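Local coordinates for variant surface glycoprotein MITAT 1.1 (Trypanosoma brucei brucei, PDB 5LY9), which forms a dense coat on the parasite surface whose antigenic switching lets the trypanosome evade the host immune response, at residues T19-V24 and A99-S104; E107-L112 and Q143-S148; S114-S119 and D130-R135; S194-N199 and T204-T209. All blocks are in the same frame, centred on the assembly; numbering follows the deposited sequence.

The four contacts illustrate how packing gives way to polar and water-mediated contact with distance from the centre of this elongated VSG domain. Interaction 1 is buried and joins helix 8-21 to helix 62-114 through leucines and the aliphatic part of a lysine. Interaction 2 uses the same long helix some turns later, about 11 Å away between centres, where Lys102 of interaction 1 reaches Ser148 O; it is apolar around Leu109 and Leu147 and bridged by a glycerol at its polar margin. Interactions 3 and 4 join loop to loop, partly buried, the former bridged by waters and the latter by a backbone hydrogen bond. All four also touch the second subunit.

Interaction 1. Residues T19-V24 and A99-S104; sequences TELSKV and AYLKGS
The backbones of 19-24 and 99-104 come nearest at Leu21 and Lys102, whose CA atoms lie 6.5 Å apart, where helix 8-21 and the turn joined to it lie against the long helix 62-114. This is helix-to-helix packing within the elongated helical bundle of the A-type VSG domain, and Leu21 to Val24 form a type I beta turn as the chain passes towards helix 24-55. The apolar part of the contact rests on one methyl group. Leu21 CD1 lies 4.0 Å from Leu101 CD2, the two leucine side chains crossing obliquely, and the same CD1 also touches Lys102, 4.2 Å from its CB. Leu101 packs as well on Trp246 and Ala249, so that it touches both helix 8-21 and helix 244-254.

Lys102 provides the second half of the contact with its methylenes. With CG anti to the backbone N (chi1 -180°), its chain runs out alongside Ser22 and bends only at the last torsion, chi4 54°. CD and CE thereby lie against the serine backbone and CB, while the ammonium group passes beyond them to a salt bridge with Asp106 and hydrogen bonds to Ser148 O and Thr18 OG1. A buried charge is thus surrounded by oxygens, which probably stabilises its protonated form. Ser22 turns its hydroxyl back into its own segment, where OG donates to Thr19 O at 2.6 Å. What Ser22 offers Lys102 is therefore carbon: its CB stands 3.8 Å from Lys102 CE.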
loop_
_atom_site.group_PDB
_atom_site.type_symbol
_atom_site.label_atom_id
_atom_site.label_comp_id
_atom_site.label_asym_id
_atom_site.label_seq_id
_atom_site.Cartn_x
_atom_site.Cartn_y
_atom_site.Cartn_z
ATOM N N THR A 19 -1.534 18.763 7.157
ATOM C CA THR A 19 -2.734 18.194 7.773
ATOM C C THR A 19 -3.515 17.293 6.793
ATOM O O THR A 19 -3.881 16.185 7.138
ATOM C CB THR A 19 -3.615 19.336 8.332
ATOM O OG1 THR A 19 -2.820 20.125 9.268
ATOM C CG2 THR A 19 -4.823 18.777 8.987
ATOM N N GLU A 20 -3.716 17.758 5.597
ATOM C CA GLU A 20 -4.437 16.963 4.607
ATOM C C GLU A 20 -3.665 15.679 4.267
ATOM O O GLU A 20 -4.233 14.566 4.273
ATOM C CB GLU A 20 -4.733 17.752 3.332
ATOM C CG GLU A 20 -5.433 16.915 2.247
ATOM C CD GLU A 20 -6.205 17.750 1.252
ATOM O OE1 GLU A 20 -7.144 18.526 1.693
ATOM O OE2 GLU A 20 -5.791 17.695 0.060
ATOM N N LEU A 21 -2.371 15.840 3.996
ATOM C CA LEU A 21 -1.512 14.738 3.608
ATOM C C LEU A 21 -1.439 13.657 4.668
ATOM O O LEU A 21 -1.253 12.495 4.370
ATOM C CB LEU A 21 -0.146 15.181 3.124
ATOM C CG LEU A 21 -0.006 16.109 1.913
ATOM C CD1 LEU A 21 1.483 16.449 1.765
ATOM C CD2 LEU A 21 -0.539 15.416 0.673
ATOM N N SER A 22 -1.616 14.027 5.917
ATOM C CA SER A 22 -1.516 13.124 7.048
ATOM C C SER A 22 -2.524 11.973 6.943
ATOM O O SER A 22 -2.230 10.910 7.455
ATOM C CB SER A 22 -1.702 13.907 8.378
ATOM O OG SER A 22 -3.050 14.184 8.529
ATOM N N LYS A 23 -3.631 12.138 6.213
ATOM C CA LYS A 23 -4.652 11.102 6.107
ATOM C C LYS A 23 -4.602 10.293 4.848
ATOM O O LYS A 23 -5.363 9.342 4.725
ATOM C CB LYS A 23 -6.073 11.663 6.269
ATOM C CG LYS A 23 -6.378 12.173 7.662
ATOM C CD LYS A 23 -7.886 12.416 7.877
ATOM C CE LYS A 23 -8.181 12.593 9.363
ATOM N NZ LYS A 23 -9.665 12.838 9.445
ATOM N N VAL A 24 -3.716 10.624 3.922
ATOM C CA VAL A 24 -3.692 9.912 2.657
ATOM C C VAL A 24 -3.431 8.414 2.829
ATOM O O VAL A 24 -4.098 7.615 2.192
ATOM C CB VAL A 24 -2.707 10.575 1.626
ATOM C CG1 VAL A 24 -2.499 9.683 0.401
ATOM C CG2 VAL A 24 -3.221 11.959 1.243
ATOM N N ALA A 99 3.429 10.711 1.998
ATOM C CA ALA A 99 4.226 10.643 3.180
ATOM C C ALA A 99 5.609 11.241 2.955
ATOM O O ALA A 99 6.133 11.954 3.795
ATOM C CB ALA A 99 4.312 9.215 3.651
ATOM N N TYR A 100 6.194 11.018 1.767
ATOM C CA TYR A 100 7.530 11.562 1.489
ATOM C C TYR A 100 7.524 13.086 1.451
ATOM O O TYR A 100 8.364 13.755 2.077
ATOM C CB TYR A 100 8.010 10.996 0.139
ATOM C CG TYR A 100 9.409 11.413 -0.261
ATOM C CD1 TYR A 100 10.531 11.245 0.597
ATOM C CD2 TYR A 100 9.629 12.008 -1.488
ATOM C CE1 TYR A 100 11.781 11.596 0.203
ATOM C CE2 TYR A 100 10.917 12.370 -1.906
ATOM C CZ TYR A 100 11.996 12.187 -1.045
ATOM O OH TYR A 100 13.250 12.580 -1.436
ATOM N N LEU A 101 6.576 13.649 0.702
ATOM C CA LEU A 101 6.386 15.100 0.643
ATOM C C LEU A 101 6.087 15.677 2.036
ATOM O O LEU A 101 6.729 16.695 2.442
ATOM C CB LEU A 101 5.310 15.454 -0.388
ATOM C CG LEU A 101 4.995 16.929 -0.423
ATOM C CD1 LEU A 101 6.193 17.701 -0.860
ATOM C CD2 LEU A 101 3.809 17.158 -1.382
ATOM N N LYS A 102 5.228 15.011 2.814
ATOM C CA LYS A 102 4.914 15.453 4.166
ATOM C C LYS A 102 6.134 15.469 5.048
ATOM O O LYS A 102 6.344 16.409 5.876
ATOM C CB LYS A 102 3.851 14.566 4.745
ATOM C CG LYS A 102 3.471 14.964 6.124
ATOM C CD LYS A 102 2.223 14.298 6.587
ATOM C CE LYS A 102 2.068 14.170 8.089
ATOM N NZ LYS A 102 2.195 15.473 8.844
ATOM N N GLY A 103 7.024 14.474 4.860
ATOM C CA GLY A 103 8.250 14.437 5.697
ATOM C C GLY A 103 9.135 15.607 5.451
ATOM O O GLY A 103 9.738 16.171 6.385
ATOM N N SER A 104 9.251 16.057 4.202
ATOM C CA SER A 104 10.057 17.202 3.935
ATOM C C SER A 104 9.416 18.505 4.417
ATOM O O SER A 104 10.112 19.362 5.016
ATOM C CB SER A 104 10.339 17.394 2.422
ATOM O OG SER A 104 11.016 16.171 1.904
#

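Interaction 2. Residues E107-L112 and Q143-S148; sequences EFLNLL and QECALS. With GOL (glycerol), chain E.
Leu147 presses its two methyl groups against helix 62-114, and around them the contact between 107-112 and 143-148 is at its tightest. CD1 lies over the helix backbone, 3.8 Å from Asn110 N, and also touches Asn110 CB. CD2 meets Leu109 CD1 at 4.1 Å, the two side chains crossing at about a right angle. The same Leu109 methyl lies 4.1 Å from Cys145 SG, and Leu109 packs further on Leu14, so one leucine touches both the disulfide and helix 8-21.

Beyond the methyl groups, around Leu147 O, the contact is polar and bridged by a small molecule rather than closed by protein side chains. A glycerol, probably from the crystallisation liquor, spans the two segments: its O3 donates to Glu107 OE1 at 2.7 Å, while O2 and O1 both donate to Leu147 O, the former at 2.7 Å. The glutamate reaches it through a bend at chi2 (69°), and its carboxylate also accepts from the backbone N atoms of Leu214 and Ala215 of the second subunit. Asn110 only packs against the glycerol, its ND2 3.6 Å from glycerol O3, and donates to Lys212 O of that subunit.

Leu147 is the centre of an inverse gamma turn, which follows strand 143-144 of a small three-stranded antiparallel sheet. Cys145 pairs with Cys15, making this a disulfide-tied loop laid against the long helix of the A-type VSG fold.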
loop_
_atom_site.group_PDB
_atom_site.type_symbol
_atom_site.label_atom_id
_atom_site.label_comp_id
_atom_site.label_asym_id
_atom_site.label_seq_id
_atom_site.Cartn_x
_atom_site.Cartn_y
_atom_site.Cartn_z
ATOM N N GLU A 107 9.781 18.639 8.230
ATOM C CA GLU A 107 11.176 18.885 8.664
ATOM C C GLU A 107 11.498 20.374 8.474
ATOM O O GLU A 107 12.110 21.027 9.357
ATOM C CB GLU A 107 12.132 17.965 7.936
ATOM C CG GLU A 107 13.619 18.135 8.249
ATOM C CD GLU A 107 14.014 17.706 9.657
ATOM O OE1 GLU A 107 13.283 16.809 10.216
ATOM O OE2 GLU A 107 15.119 18.205 10.111
ATOM N N PHE A 108 11.139 20.934 7.324
ATOM C CA PHE A 108 11.493 22.353 7.060
ATOM C C PHE A 108 10.686 23.272 7.984
ATOM O O PHE A 108 11.235 24.246 8.539
ATOM C CB PHE A 108 11.426 22.749 5.611
ATOM C CG PHE A 108 12.193 23.973 5.316
ATOM C CD1 PHE A 108 13.611 23.915 5.231
ATOM C CD2 PHE A 108 11.576 25.193 5.290
ATOM C CE1 PHE A 108 14.325 25.045 5.009
ATOM C CE2 PHE A 108 12.315 26.337 5.058
ATOM C CZ PHE A 108 13.650 26.284 4.961
ATOM N N LEU A 109 9.379 23.029 8.107
ATOM C CA LEU A 109 8.583 23.846 9.027
ATOM C C LEU A 109 9.103 23.765 10.462
ATOM O O LEU A 109 9.160 24.785 11.158
ATOM C CB LEU A 109 7.085 23.499 9.019
ATOM C CG LEU A 109 6.255 23.885 7.789
ATOM C CD1 LEU A 109 4.872 23.326 7.927
ATOM C CD2 LEU A 109 6.139 25.370 7.546
ATOM N N ASN A 110 9.443 22.557 10.906
ATOM C CA ASN A 110 10.004 22.371 12.221
ATOM C C ASN A 110 11.294 23.202 12.373
ATOM O O ASN A 110 11.523 23.815 13.458
ATOM C CB ASN A 110 10.308 20.907 12.508
ATOM C CG ASN A 110 10.943 20.683 13.882
ATOM O OD1 ASN A 110 10.259 20.748 14.893
ATOM N ND2 ASN A 110 12.236 20.479 13.914
ATOM N N LEU A 111 12.149 23.205 11.326
ATOM C CA LEU A 111 13.413 23.912 11.459
ATOM C C LEU A 111 13.113 25.429 11.591
ATOM O O LEU A 111 13.650 26.079 12.471
ATOM C CB LEU A 111 14.310 23.658 10.228
ATOM C CG LEU A 111 15.556 24.523 10.191
ATOM C CD1 LEU A 111 16.457 24.231 11.402
ATOM C CD2 LEU A 111 16.295 24.295 8.923
ATOM N N LEU A 112 12.224 25.968 10.761
ATOM C CA LEU A 112 11.886 27.371 10.839
ATOM C C LEU A 112 11.303 27.689 12.200
ATOM O O LEU A 112 11.665 28.739 12.803
ATOM C CB LEU A 112 10.932 27.826 9.761
ATOM C CG LEU A 112 11.446 27.829 8.341
ATOM C CD1 LEU A 112 10.349 28.264 7.358
ATOM C CD2 LEU A 112 12.681 28.630 8.244
ATOM N N GLN A 143 -4.038 27.577 13.464
ATOM C CA GLN A 143 -4.022 26.602 12.378
ATOM C C GLN A 143 -3.452 25.271 12.891
ATOM O O GLN A 143 -2.334 25.251 13.415
ATOM C CB GLN A 143 -3.154 27.143 11.251
ATOM C CG GLN A 143 -2.925 26.236 10.053
ATOM C CD GLN A 143 -4.153 25.601 9.470
ATOM O OE1 GLN A 143 -5.051 26.361 9.074
ATOM N NE2 GLN A 143 -4.218 24.191 9.369
ATOM N N GLU A 144 -4.191 24.184 12.706
ATOM C CA GLU A 144 -3.629 22.882 12.992
ATOM C C GLU A 144 -2.353 22.705 12.150
ATOM O O GLU A 144 -2.328 22.961 10.926
ATOM C CB GLU A 144 -4.624 21.808 12.679
ATOM C CG GLU A 144 -4.204 20.438 12.996
ATOM C CD GLU A 144 -4.011 20.062 14.446
ATOM O OE1 GLU A 144 -4.245 20.853 15.376
ATOM O OE2 GLU A 144 -3.640 18.854 14.652
ATOM N N CYS A 145 -1.298 22.299 12.829
ATOM C CA CYS A 145 0.002 22.079 12.207
ATOM C C CYS A 145 0.821 21.058 13.007
ATOM O O CYS A 145 1.834 21.420 13.650
ATOM C CB CYS A 145 0.710 23.414 12.092
ATOM S SG CYS A 145 1.964 23.440 10.789
ATOM N N ALA A 146 0.372 19.812 12.963
ATOM C CA ALA A 146 0.988 18.763 13.751
ATOM C C ALA A 146 2.082 18.261 12.810
ATOM O O ALA A 146 1.801 17.643 11.729
ATOM C CB ALA A 146 0.035 17.652 14.130
ATOM N N LEU A 147 3.297 18.402 13.259
ATOM C CA LEU A 147 4.443 17.957 12.364
ATOM C C LEU A 147 4.720 16.490 12.756
ATOM O O LEU A 147 5.778 16.131 13.290
ATOM C CB LEU A 147 5.590 18.848 12.607
ATOM C CG LEU A 147 5.259 20.310 12.436
ATOM C CD1 LEU A 147 6.432 21.216 12.715
ATOM C CD2 LEU A 147 4.758 20.568 11.016
ATOM N N SER A 148 3.701 15.664 12.499
ATOM C CA SER A 148 3.729 14.267 12.862
ATOM C C SER A 148 2.857 13.484 11.919
ATOM O O SER A 148 2.022 14.074 11.231
ATOM C CB SER A 148 3.212 14.039 14.316
ATOM O OG SER A 148 1.904 14.548 14.461
HETATM C C1 GOL E . 8.881 17.608 13.652
HETATM O O1 GOL E . 7.995 17.073 14.647
HETATM C C2 GOL E . 9.339 16.507 12.706
HETATM O O2 GOL E . 8.191 15.988 12.044
HETATM C C3 GOL E . 10.205 17.055 11.608
HETATM O O3 GOL E . 11.495 17.468 12.098
#

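Interaction 3. Residues S114-S119 and D130-R135; sequences SLKGGS and DTAATR
Lys116 and Ala132 bury most of the surface in this small contact; Ala133 adds a little. The lysine chain starts out extended, CG anti to the backbone N, then bends at chi3 (-66°) and brings its far end over the alanine. Lys116 CE and Ala132 CB stand 3.9 Å apart, a methylene against a methyl, and NZ lies about as near to that methyl. Lys116 NZ comes no closer than 3.8 Å to Ala133 O, too long for a direct bond; a water beside the pair bridges them, donating to Ala133 O at 2.6 Å and weakly accepting from the ammonium group. Another, also held weakly by NZ, accepts from Arg135 N at 2.9 Å.

The segments lie at the two ends of the loop linking helix 62-114 to strand 135-136. Leu115, the first residue to leave the helical conformation, is the centre of an inverse gamma turn, after which Lys116 faces the returning limb of the loop. Ala133 packs on Leu140 and Asp141, and its backbone is hydrogen-bonded to that of Leu124. Lys116 also packs on Asp208 of the second subunit. At the far end of the contact a third water donates to Ser119 O at 2.7 Å and, weakly, to Asp130 O, which also accepts from Lys122 NZ.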
loop_
_atom_site.group_PDB
_atom_site.type_symbol
_atom_site.label_atom_id
_atom_site.label_comp_id
_atom_site.label_asym_id
_atom_site.label_seq_id
_atom_site.Cartn_x
_atom_site.Cartn_y
_atom_site.Cartn_z
ATOM N N SER A 114 11.984 26.309 14.921
ATOM C CA SER A 114 13.040 26.133 15.923
ATOM C C SER A 114 14.072 27.228 15.912
ATOM O O SER A 114 14.808 27.365 16.879
ATOM C CB SER A 114 13.761 24.806 15.707
ATOM O OG SER A 114 12.830 23.708 15.816
ATOM N N LEU A 115 14.111 28.032 14.873
ATOM C CA LEU A 115 15.100 29.097 14.786
ATOM C C LEU A 115 14.540 30.390 15.359
ATOM O O LEU A 115 14.423 31.404 14.698
ATOM C CB LEU A 115 15.602 29.269 13.349
ATOM C CG LEU A 115 16.291 28.098 12.695
ATOM C CD1 LEU A 115 16.627 28.371 11.213
ATOM C CD2 LEU A 115 17.535 27.718 13.521
ATOM N N LYS A 116 14.145 30.312 16.607
ATOM C CA LYS A 116 13.523 31.393 17.369
ATOM C C LYS A 116 14.498 31.681 18.508
ATOM O O LYS A 116 14.873 30.777 19.239
ATOM C CB LYS A 116 12.207 30.919 17.938
ATOM C CG LYS A 116 11.401 32.102 18.445
ATOM C CD LYS A 116 10.245 31.657 19.282
ATOM C CE LYS A 116 9.222 30.898 18.530
ATOM N NZ LYS A 116 7.987 30.887 19.395
ATOM N N GLY A 117 14.900 32.922 18.615
ATOM C CA GLY A 117 15.914 33.300 19.557
ATOM C C GLY A 117 15.783 34.780 19.917
ATOM O O GLY A 117 16.198 35.641 19.153
ATOM N N GLY A 118 15.303 35.034 21.135
ATOM C CA GLY A 118 15.082 36.442 21.577
ATOM C C GLY A 118 14.240 37.261 20.604
ATOM O O GLY A 118 13.440 36.699 19.867
ATOM N N SER A 119 14.479 38.580 20.570
ATOM C CA SER A 119 13.726 39.468 19.726
ATOM C C SER A 119 14.260 39.438 18.314
ATOM O O SER A 119 13.533 39.810 17.383
ATOM C CB SER A 119 13.865 40.898 20.274
ATOM O OG SER A 119 15.217 41.303 20.194
ATOM N N ASP A 130 8.292 40.887 13.839
ATOM C CA ASP A 130 8.531 40.741 15.282
ATOM C C ASP A 130 7.681 39.772 16.098
ATOM O O ASP A 130 7.852 39.665 17.324
ATOM C CB ASP A 130 8.378 42.129 15.947
ATOM C CG ASP A 130 9.344 43.154 15.411
ATOM O OD1 ASP A 130 10.349 42.793 14.800
ATOM O OD2 ASP A 130 9.071 44.374 15.590
ATOM N N THR A 131 6.726 39.124 15.426
ATOM C CA THR A 131 5.684 38.402 16.087
ATOM C C THR A 131 5.728 36.985 15.594
ATOM O O THR A 131 5.217 36.650 14.496
ATOM C CB THR A 131 4.352 39.052 15.852
ATOM O OG1 THR A 131 4.477 40.472 16.090
ATOM C CG2 THR A 131 3.347 38.464 16.720
ATOM N N ALA A 132 6.370 36.143 16.385
ATOM C CA ALA A 132 6.402 34.684 16.087
ATOM C C ALA A 132 5.005 34.087 16.243
ATOM O O ALA A 132 4.239 34.443 17.114
ATOM C CB ALA A 132 7.360 33.952 17.019
ATOM N N ALA A 133 4.684 33.126 15.385
ATOM C CA ALA A 133 3.552 32.272 15.594
ATOM C C ALA A 133 3.702 31.591 16.913
ATOM O O ALA A 133 4.833 31.310 17.349
ATOM C CB ALA A 133 3.534 31.225 14.471
ATOM N N THR A 134 2.586 31.323 17.571
ATOM C CA THR A 134 2.582 30.682 18.845
ATOM C C THR A 134 2.134 29.282 18.736
ATOM O O THR A 134 1.012 29.015 18.206
ATOM C CB THR A 134 1.615 31.411 19.790
ATOM O OG1 THR A 134 2.027 32.782 19.869
ATOM C CG2 THR A 134 1.596 30.801 21.218
ATOM N N ARG A 135 2.960 28.342 19.201
ATOM C CA ARG A 135 2.526 26.967 19.198
ATOM C C ARG A 135 1.774 26.700 20.444
ATOM O O ARG A 135 2.233 27.015 21.570
ATOM C CB ARG A 135 3.691 25.957 19.163
ATOM C CG ARG A 135 3.082 24.550 19.077
ATOM C CD ARG A 135 4.008 23.548 18.540
ATOM N NE ARG A 135 4.242 23.713 17.137
ATOM C CZ ARG A 135 3.514 23.129 16.189
ATOM N NH1 ARG A 135 2.399 22.493 16.497
ATOM N NH2 ARG A 135 3.906 23.226 14.951
HETATM O O HOH W 1 5.619 28.991 20.247
HETATM O O HOH W 2 6.803 29.726 16.831
HETATM O O HOH W 3 11.066 40.776 17.587
#

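Interaction 4. Residues S194-N199 and T204-T209; sequences SGHSTN and TSALDT
Gly195 O receives the hydrogen bond on which this contact turns: Leu207 N donates to it at 2.8 Å, with an N-H...O angle of 168° and the donor lying in the carbonyl plane. The two backbones are close here, the CA atoms of His196 and Ala206 being 4.5 Å apart. Gly195 leaves room for the leucine, whose CG stands anti to its own carbonyl carbon (chi1 -63°); Leu207 CG and CD1 thereby each lie 3.7 Å from Gly195 CA. Ala206 CB packs near the same carbonyl oxygen and against His196 CA, meeting the imidazole obliquely.

Ser194 OG accepts from His196 N at 3.1 Å, an ST turn that secures the amide just after the bonded carbonyl. The same hydroxyl is hydrogen-bonded to Glu2 OE2, while Glu2 OE1 accepts from Asn199 ND2. Both segments belong to the loop between strands 173-174 and 211-213, which Glu2 joins from the N-terminus; it doubles back on itself so that 194-199 and 204-209 run side by side without forming regular strands.

Towards the tip of the loop the bonding is weaker. Ser197 CB leans on the Thr204 carbonyl, with OG 3.1 Å from Thr204 O, a weak and unsettled bond. Water satisfies the backbone beside it, donating to Ser197 O and accepting from Thr204 N at 2.9 Å. Leu207 O, beyond the first bond, accepts from Asn222 ND2. Two further side chains find their partners across the dimer: Ser205 OG bonds to Glu120 OE1 of the second subunit, and Asp208 OD1 accepts from Gly118 N of that subunit.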
loop_
_atom_site.group_PDB
_atom_site.type_symbol
_atom_site.label_atom_id
_atom_site.label_comp_id
_atom_site.label_asym_id
_atom_site.label_seq_id
_atom_site.Cartn_x
_atom_site.Cartn_y
_atom_site.Cartn_z
ATOM N N SER A 194 18.010 34.039 3.744
ATOM C CA SER A 194 18.875 34.754 2.764
ATOM C C SER A 194 20.222 34.117 2.750
ATOM O O SER A 194 20.818 33.897 3.801
ATOM C CB SER A 194 19.025 36.258 3.048
ATOM O OG SER A 194 20.109 36.783 2.257
ATOM N N GLY A 195 20.644 33.711 1.555
ATOM C CA GLY A 195 22.001 33.166 1.357
ATOM C C GLY A 195 23.034 34.244 0.963
ATOM O O GLY A 195 24.125 33.908 0.462
ATOM N N HIS A 196 22.750 35.517 1.207
ATOM C CA HIS A 196 23.735 36.580 1.006
ATOM C C HIS A 196 24.415 36.923 2.311
ATOM O O HIS A 196 23.790 36.936 3.360
ATOM C CB HIS A 196 23.088 37.776 0.323
ATOM C CG HIS A 196 24.074 38.797 -0.102
ATOM N ND1 HIS A 196 24.457 39.823 0.727
ATOM C CD2 HIS A 196 24.752 38.948 -1.268
ATOM C CE1 HIS A 196 25.373 40.558 0.103
ATOM N NE2 HIS A 196 25.560 40.055 -1.113
ATOM N N SER A 197 25.694 37.270 2.288
ATOM C CA SER A 197 26.493 37.305 3.539
ATOM C C SER A 197 26.391 38.596 4.409
ATOM O O SER A 197 26.727 38.581 5.572
ATOM C CB SER A 197 27.989 37.082 3.223
ATOM O OG SER A 197 28.347 37.949 2.173
ATOM N N THR A 198 25.936 39.690 3.842
ATOM C CA THR A 198 25.904 40.957 4.621
ATOM C C THR A 198 24.833 40.864 5.690
ATOM O O THR A 198 25.116 41.177 6.862
ATOM C CB THR A 198 25.615 42.126 3.713
ATOM O OG1 THR A 198 26.614 42.168 2.699
ATOM C CG2 THR A 198 25.583 43.453 4.517
ATOM N N ASN A 199 23.604 40.438 5.320
ATOM C CA ASN A 199 22.508 40.335 6.296
ATOM C C ASN A 199 21.954 38.910 6.498
ATOM O O ASN A 199 21.230 38.671 7.451
ATOM C CB ASN A 199 21.322 41.148 5.848
ATOM C CG ASN A 199 21.669 42.586 5.563
ATOM O OD1 ASN A 199 22.357 43.211 6.355
ATOM N ND2 ASN A 199 21.176 43.103 4.455
ATOM N N THR A 204 30.880 35.899 5.415
ATOM C CA THR A 204 31.809 36.459 4.374
ATOM C C THR A 204 31.416 36.266 2.913
ATOM O O THR A 204 31.373 37.223 2.140
ATOM C CB THR A 204 33.233 36.033 4.715
ATOM O OG1 THR A 204 33.524 36.544 6.062
ATOM C CG2 THR A 204 34.195 36.555 3.702
ATOM N N SER A 205 31.124 35.034 2.510
ATOM C CA SER A 205 30.897 34.742 1.119
ATOM C C SER A 205 29.440 34.407 1.060
ATOM O O SER A 205 28.995 33.694 1.916
ATOM C CB SER A 205 31.672 33.503 0.677
ATOM O OG SER A 205 33.092 33.773 0.717
ATOM N N ALA A 206 28.764 34.837 0.014
ATOM C CA ALA A 206 27.404 34.383 -0.228
ATOM C C ALA A 206 27.384 32.872 -0.551
ATOM O O ALA A 206 28.416 32.246 -0.911
ATOM C CB ALA A 206 26.810 35.169 -1.383
ATOM N N LEU A 207 26.196 32.253 -0.482
ATOM C CA LEU A 207 26.108 30.881 -0.929
ATOM C C LEU A 207 26.526 30.791 -2.392
ATOM O O LEU A 207 26.218 31.678 -3.189
ATOM C CB LEU A 207 24.703 30.356 -0.709
ATOM C CG LEU A 207 24.148 30.266 0.713
ATOM C CD1 LEU A 207 22.736 29.657 0.649
ATOM C CD2 LEU A 207 25.101 29.587 1.663
ATOM N N ASP A 208 27.229 29.723 -2.769
ATOM C CA ASP A 208 27.688 29.563 -4.147
ATOM C C ASP A 208 26.551 29.556 -5.187
ATOM O O ASP A 208 26.678 30.101 -6.305
ATOM C CB ASP A 208 28.433 28.239 -4.222
ATOM C CG ASP A 208 29.703 28.223 -3.369
ATOM O OD1 ASP A 208 30.191 29.295 -2.986
ATOM O OD2 ASP A 208 30.211 27.131 -3.075
ATOM N N THR A 209 25.410 28.958 -4.804
ATOM C CA THR A 209 24.210 28.989 -5.594
ATOM C C THR A 209 23.007 29.284 -4.688
ATOM O O THR A 209 23.124 29.148 -3.488
ATOM C CB THR A 209 23.930 27.664 -6.325
ATOM O OG1 THR A 209 23.692 26.610 -5.403
ATOM C CG2 THR A 209 25.180 27.218 -7.196
HETATM O O HOH W 4 29.364 38.003 6.816
#